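Local coordinates for prohead core protein protease (Enterobacteria phage T4, PDB 5JBL) that processes many prohead proteins as a pentameric serine protease, activated by its own cleavage, and so frees space in the capsid for phage DNA, at residues C[61-66]-C[156-161]; C[91-96]-C[120-125]. The protein carries 3 engineered substitutions. One frame throughout, in Å; residues are numbered along the deposited sequence.

Contact 1 of 2, residues C[61-66]-C[156-161]; sequences GIFLQA and PGVASR. Engineered in segment 61-66: Leu64 (natural residue Met). Engineered in segment 156-161: Ala159 (natural residue Ser).
Val158 and Ser160 of the strand 157-161 point at the strand 62-65, where Phe63 and Leu64 form a classic beta bulge opposite Val129. The two strands belong to different sheets, and 157-161 directs side chains at the backbone and flanks of 62-65: their axes approach to 7.1 Å at an angle of 47°, and no hydrogen bond crosses between them. With CG1 of Val158 anti to the carbonyl carbon (chi1 -66°), CG2 lies between the backbone N and that carbon and reaches the backbone just before the bulge, 3.9 Å from Ile62 O. The same CG2 meets the Phe63 ring obliquely, 4.4 Å from CD1. Leu64, an engineered replacement of methionine, turns CG beside its backbone N (chi1 -59°). Pro33 and Val186 also pack on Val158, so the contact is buried. Ala159, engineered from serine at an active-site position, points away from the strand 62-65. Ser160 lies about 4 Å, side chain to side chain, from Glu28 of the inferred autolysis site, and its OG is hydrogen-bonded to Trp30 NE1, consistent with the N-terminus blocking the catalytic centre. Leu64 reaches Ser160 through CD2, 3.8 Å from CB and 3.7 Å from OG.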
loop_
_atom_site.group_PDB
_atom_site.type_symbol
_atom_site.label_atom_id
_atom_site.label_comp_id
_atom_site.label_asym_id
_atom_site.label_seq_id
_atom_site.Cartn_x
_atom_site.Cartn_y
_atom_site.Cartn_z
ATOM N N GLY C 61 18.426 -22.329 -9.468
ATOM C CA GLY C 61 18.086 -23.537 -10.211
ATOM C C GLY C 61 17.778 -23.193 -11.659
ATOM O O GLY C 61 18.246 -22.181 -12.183
ATOM N N ILE C 62 16.970 -24.047 -12.277
ATOM C CA ILE C 62 16.630 -23.876 -13.685
ATOM C C ILE C 62 15.738 -22.657 -13.850
ATOM O O ILE C 62 14.649 -22.576 -13.265
ATOM C CB ILE C 62 15.958 -25.137 -14.240
ATOM C CG1 ILE C 62 16.979 -26.277 -14.298
ATOM C CG2 ILE C 62 15.336 -24.858 -15.607
ATOM C CD1 ILE C 62 16.382 -27.619 -14.669
ATOM N N PHE C 63 16.192 -21.702 -14.659
ATOM C CA PHE C 63 15.389 -20.521 -14.939
ATOM C C PHE C 63 14.767 -20.527 -16.330
ATOM O O PHE C 63 13.734 -19.893 -16.520
ATOM C CB PHE C 63 16.230 -19.245 -14.789
ATOM C CG PHE C 63 16.560 -18.865 -13.353
ATOM C CD1 PHE C 63 15.994 -19.529 -12.279
ATOM C CD2 PHE C 63 17.454 -17.831 -13.098
ATOM C CE1 PHE C 63 16.303 -19.168 -10.960
ATOM C CE2 PHE C 63 17.767 -17.456 -11.800
ATOM C CZ PHE C 63 17.186 -18.126 -10.721
ATOM N N LEU C 64 15.387 -21.193 -17.302
ATOM C CA LEU C 64 14.857 -21.333 -18.653
ATOM C C LEU C 64 15.367 -22.645 -19.235
ATOM O O LEU C 64 16.375 -23.197 -18.783
ATOM C CB LEU C 64 15.273 -20.168 -19.571
ATOM C CG LEU C 64 14.881 -18.738 -19.186
ATOM C CD1 LEU C 64 15.999 -18.094 -18.377
ATOM C CD2 LEU C 64 14.549 -17.908 -20.407
ATOM N N GLN C 65 14.672 -23.136 -20.256
ATOM C CA GLN C 65 15.035 -24.398 -20.890
ATOM C C GLN C 65 14.940 -24.294 -22.400
ATOM O O GLN C 65 13.933 -23.813 -22.923
ATOM C CB GLN C 65 14.134 -25.528 -20.422
ATOM C CG GLN C 65 14.252 -25.820 -18.955
ATOM C CD GLN C 65 13.386 -26.977 -18.555
ATOM O OE1 GLN C 65 12.185 -26.817 -18.352
ATOM N NE2 GLN C 65 13.977 -28.165 -18.482
ATOM N N ALA C 66 15.972 -24.787 -23.089
ATOM C CA ALA C 66 16.012 -24.877 -24.539
ATOM C C ALA C 66 15.624 -26.279 -24.989
ATOM O O ALA C 66 15.737 -27.252 -24.237
ATOM C CB ALA C 66 17.416 -24.549 -25.068
ATOM N N PRO C 156 8.360 -21.011 -4.838
ATOM C CA PRO C 156 7.846 -20.300 -6.008
ATOM C C PRO C 156 8.199 -20.982 -7.316
ATOM O O PRO C 156 9.212 -21.678 -7.433
ATOM C CB PRO C 156 8.525 -18.930 -5.914
ATOM C CG PRO C 156 9.766 -19.179 -5.102
ATOM C CD PRO C 156 9.425 -20.268 -4.143
ATOM N N GLY C 157 7.347 -20.738 -8.319
ATOM C CA GLY C 157 7.724 -20.968 -9.698
ATOM C C GLY C 157 8.423 -19.741 -10.245
ATOM O O GLY C 157 8.441 -18.669 -9.619
ATOM N N VAL C 158 9.035 -19.895 -11.417
ATOM C CA VAL C 158 9.650 -18.749 -12.072
ATOM C C VAL C 158 9.052 -18.604 -13.463
ATOM O O VAL C 158 8.594 -19.569 -14.083
ATOM C CB VAL C 158 11.194 -18.821 -12.138
ATOM C CG1 VAL C 158 11.776 -18.747 -10.739
ATOM C CG2 VAL C 158 11.668 -20.089 -12.897
ATOM N N ALA C 159 9.045 -17.368 -13.941
ATOM C CA ALA C 159 8.601 -17.054 -15.287
ATOM C C ALA C 159 9.612 -16.120 -15.918
ATOM O O ALA C 159 10.219 -15.294 -15.225
ATOM C CB ALA C 159 7.213 -16.368 -15.292
ATOM N N SER C 160 9.764 -16.230 -17.236
ATOM C CA SER C 160 10.587 -15.297 -17.992
ATOM C C SER C 160 9.688 -14.464 -18.893
ATOM O O SER C 160 8.560 -14.859 -19.199
ATOM C CB SER C 160 11.660 -16.027 -18.826
ATOM O OG SER C 160 11.073 -16.929 -19.766
ATOM N N ARG C 161 10.190 -13.290 -19.281
ATOM C CA ARG C 161 9.534 -12.397 -20.227
ATOM C C ARG C 161 10.469 -12.078 -21.389
ATOM O O ARG C 161 11.675 -11.897 -21.203
ATOM C CB ARG C 161 9.094 -11.086 -19.553
ATOM C CG ARG C 161 8.041 -11.236 -18.473
ATOM C CD ARG C 161 7.572 -9.872 -17.998
ATOM N NE ARG C 161 8.089 -9.550 -16.680
ATOM C CZ ARG C 161 8.160 -8.327 -16.175
ATOM N NH1 ARG C 161 7.767 -7.280 -16.892
ATOM N NH2 ARG C 161 8.632 -8.156 -14.948
#

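Contact 2 of 2, residues C[91-96]-C[120-125]; sequences EQVLTK and EDMWWK
Val93, near the C-terminal end of helix 78-93, rests on strand 120-125 at the classic beta bulge that Glu120 and Asp121 form opposite Arg132. This is helix-on-sheet packing, and Val93 supplies all the contacts within 4.5 Å between the two segments.

The apolar part divides between its two methyls. With CG1 anti to the backbone N (chi1 179°), that branch lies over the backbone of the bulge, 3.7 Å from Glu120 O and 4.0 Å from Asp121 N. CG2 reaches along the strand to the thioether of Met122, 4.3 Å from SD. Tyr88, earlier on the helix, touches both Val93 and Met122 and extends the same packing.

The polar bonds run within a segment, to other strands or to a neighbouring subunit, since no hydrogen bond joins the two segments. The CB of Glu120 points away from the helix; its carboxylate is held by a salt bridge from OE1 to Arg132 NH2 and a hydrogen bond between OE2 and Tyr58 OH. Lys96 NZ stays 6.3 Å from Glu120 OE2, a separation that leaves any attraction long-range. Beside the bulge, Met122 N makes a weak bond to Asp121 OD2, bent to 120° at the hydrogen.

The helix terminus closes in a Schellman motif, with Lys96 at positive phi and its N bonded to Val93 O at 3.1 Å. Lys96 also makes backbone hydrogen bonds to a neighbouring subunit, which places this turn at the pentamer interface. Thr95 ties the turn back to the helix: its OG1 donates to Glu91 O at 2.7 Å from above the carbonyl plane, 47° out of it.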
loop_
_atom_site.group_PDB
_atom_site.type_symbol
_atom_site.label_atom_id
_atom_site.label_comp_id
_atom_site.label_asym_id
_atom_site.label_seq_id
_atom_site.Cartn_x
_atom_site.Cartn_y
_atom_site.Cartn_z
ATOM N N GLU C 91 23.709 -7.172 -20.948
ATOM C CA GLU C 91 22.939 -5.943 -20.828
ATOM C C GLU C 91 22.346 -5.742 -19.437
ATOM O O GLU C 91 22.188 -4.599 -19.000
ATOM C CB GLU C 91 21.823 -5.943 -21.871
ATOM C CG GLU C 91 22.328 -5.706 -23.293
ATOM C CD GLU C 91 21.311 -6.108 -24.356
ATOM O OE1 GLU C 91 21.733 -6.577 -25.436
ATOM O OE2 GLU C 91 20.095 -5.960 -24.111
ATOM N N GLN C 92 22.016 -6.812 -18.721
ATOM C CA GLN C 92 21.298 -6.637 -17.462
ATOM C C GLN C 92 21.993 -7.271 -16.268
ATOM O O GLN C 92 22.114 -6.625 -15.215
ATOM C CB GLN C 92 19.877 -7.189 -17.587
ATOM C CG GLN C 92 18.992 -6.404 -18.543
ATOM C CD GLN C 92 17.516 -6.593 -18.243
ATOM O OE1 GLN C 92 17.110 -6.646 -17.074
ATOM N NE2 GLN C 92 16.701 -6.706 -19.295
ATOM N N VAL C 93 22.448 -8.519 -16.379
ATOM C CA VAL C 93 23.002 -9.192 -15.203
ATOM C C VAL C 93 24.297 -8.522 -14.762
ATOM O O VAL C 93 24.427 -8.090 -13.610
ATOM C CB VAL C 93 23.213 -10.690 -15.487
ATOM C CG1 VAL C 93 23.819 -11.376 -14.258
ATOM C CG2 VAL C 93 21.881 -11.346 -15.884
ATOM N N LEU C 94 25.266 -8.391 -15.680
ATOM C CA LEU C 94 26.563 -7.824 -15.329
ATOM C C LEU C 94 26.494 -6.327 -15.032
ATOM O O LEU C 94 27.402 -5.788 -14.383
ATOM C CB LEU C 94 27.567 -8.102 -16.460
ATOM C CG LEU C 94 27.843 -9.601 -16.631
ATOM C CD1 LEU C 94 28.856 -9.893 -17.756
ATOM C CD2 LEU C 94 28.293 -10.208 -15.290
ATOM N N THR C 95 25.468 -5.634 -15.517
ATOM C CA THR C 95 25.288 -4.216 -15.217
ATOM C C THR C 95 24.468 -3.984 -13.954
ATOM O O THR C 95 24.202 -2.821 -13.607
ATOM C CB THR C 95 24.616 -3.512 -16.399
ATOM O OG1 THR C 95 23.326 -4.094 -16.616
ATOM C CG2 THR C 95 25.454 -3.684 -17.675
ATOM N N LYS C 96 24.079 -5.061 -13.258
ATOM C CA LYS C 96 23.333 -4.999 -11.997
ATOM C C LYS C 96 21.930 -4.411 -12.193
ATOM O O LYS C 96 21.420 -3.696 -11.338
ATOM C CB LYS C 96 24.114 -4.217 -10.938
ATOM C CG LYS C 96 25.519 -4.751 -10.657
ATOM C CD LYS C 96 25.475 -6.210 -10.250
ATOM C CE LYS C 96 26.850 -6.720 -9.844
ATOM N NZ LYS C 96 26.806 -8.157 -9.436
ATOM N N GLU C 120 21.811 -12.562 -10.050
ATOM C CA GLU C 120 23.240 -12.324 -9.876
ATOM C C GLU C 120 24.106 -13.095 -10.859
ATOM O O GLU C 120 25.239 -12.678 -11.115
ATOM C CB GLU C 120 23.693 -12.708 -8.456
ATOM C CG GLU C 120 22.871 -12.053 -7.381
ATOM C CD GLU C 120 23.538 -12.123 -6.021
ATOM O OE1 GLU C 120 24.309 -13.074 -5.773
ATOM O OE2 GLU C 120 23.286 -11.217 -5.206
ATOM N N ASP C 121 23.615 -14.201 -11.402
ATOM C CA ASP C 121 24.448 -15.011 -12.285
ATOM C C ASP C 121 23.546 -15.970 -13.034
ATOM O O ASP C 121 22.488 -16.370 -12.535
ATOM C CB ASP C 121 25.521 -15.786 -11.504
ATOM C CG ASP C 121 26.711 -16.196 -12.377
ATOM O OD1 ASP C 121 27.710 -16.705 -11.825
ATOM O OD2 ASP C 121 26.649 -16.015 -13.613
ATOM N N MET C 122 23.947 -16.297 -14.248
ATOM C CA MET C 122 23.246 -17.288 -15.056
ATOM C C MET C 122 24.294 -18.119 -15.760
ATOM O O MET C 122 25.365 -17.613 -16.089
ATOM C CB MET C 122 22.285 -16.671 -16.093
ATOM C CG MET C 122 21.095 -15.951 -15.481
ATOM S SD MET C 122 20.030 -15.135 -16.685
ATOM C CE MET C 122 19.140 -16.520 -17.355
ATOM N N TRP C 123 23.998 -19.400 -15.965
ATOM C CA TRP C 123 24.954 -20.262 -16.646
ATOM C C TRP C 123 24.198 -21.413 -17.290
ATOM O O TRP C 123 23.042 -21.679 -16.954
ATOM C CB TRP C 123 26.044 -20.760 -15.680
ATOM C CG TRP C 123 25.548 -21.603 -14.520
ATOM C CD1 TRP C 123 25.544 -22.966 -14.443
ATOM C CD2 TRP C 123 25.019 -21.131 -13.269
ATOM N NE1 TRP C 123 25.030 -23.371 -13.234
ATOM C CE2 TRP C 123 24.698 -22.268 -12.497
ATOM C CE3 TRP C 123 24.781 -19.863 -12.733
ATOM C CZ2 TRP C 123 24.155 -22.174 -11.216
ATOM C CZ3 TRP C 123 24.224 -19.767 -11.465
ATOM C CH2 TRP C 123 23.915 -20.917 -10.721
ATOM N N TRP C 124 24.850 -22.062 -18.252
ATOM C CA TRP C 124 24.262 -23.180 -18.984
ATOM C C TRP C 124 24.705 -24.519 -18.397
ATOM O O TRP C 124 25.843 -24.676 -17.953
ATOM C CB TRP C 124 24.631 -23.124 -20.472
ATOM C CG TRP C 124 23.868 -22.095 -21.281
ATOM C CD1 TRP C 124 24.217 -20.789 -21.479
ATOM C CD2 TRP C 124 22.640 -22.295 -22.015
ATOM N NE1 TRP C 124 23.286 -20.160 -22.286
ATOM C CE2 TRP C 124 22.308 -21.060 -22.624
ATOM C CE3 TRP C 124 21.786 -23.388 -22.201
ATOM C CZ2 TRP C 124 21.169 -20.891 -23.407
ATOM C CZ3 TRP C 124 20.655 -23.222 -22.992
ATOM C CH2 TRP C 124 20.355 -21.982 -23.586
ATOM N N LYS C 125 23.795 -25.483 -18.396
ATOM C CA LYS C 125 24.115 -26.865 -18.043
ATOM C C LYS C 125 23.321 -27.735 -19.016
ATOM O O LYS C 125 22.128 -27.978 -18.808
ATOM C CB LYS C 125 23.771 -27.160 -16.587
ATOM C CG LYS C 125 23.770 -28.635 -16.205
ATOM C CD LYS C 125 25.134 -29.108 -15.750
ATOM C CE LYS C 125 25.500 -28.515 -14.397
ATOM N NZ LYS C 125 26.805 -29.037 -13.913
#

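Overall arrangement
Contact 2 is nested along the chain inside the loop closed by contact 1, and their centres lie 14 Å apart. Contact 1 is the core contact, its centre about 5 Å from that of the chain, where two sheets meet near the active site; contact 2, about 11 Å out, is partly buried and borders a neighbouring subunit. Strands 53-65 and 115-125 share one antiparallel sheet, each bulged against strand 128-135. The contacts touch, Leu64 CD1 lying 3.7 Å from Met122 CE. Neither has a hydrogen bond across its segments; both rest largely on methyl groups. Contact 1 has buried Arg161, pointing away and salt-bridged to Asp187 and Glu101; contact 2 has partly exposed Glu120, paired with Arg132, and exposed Lys96.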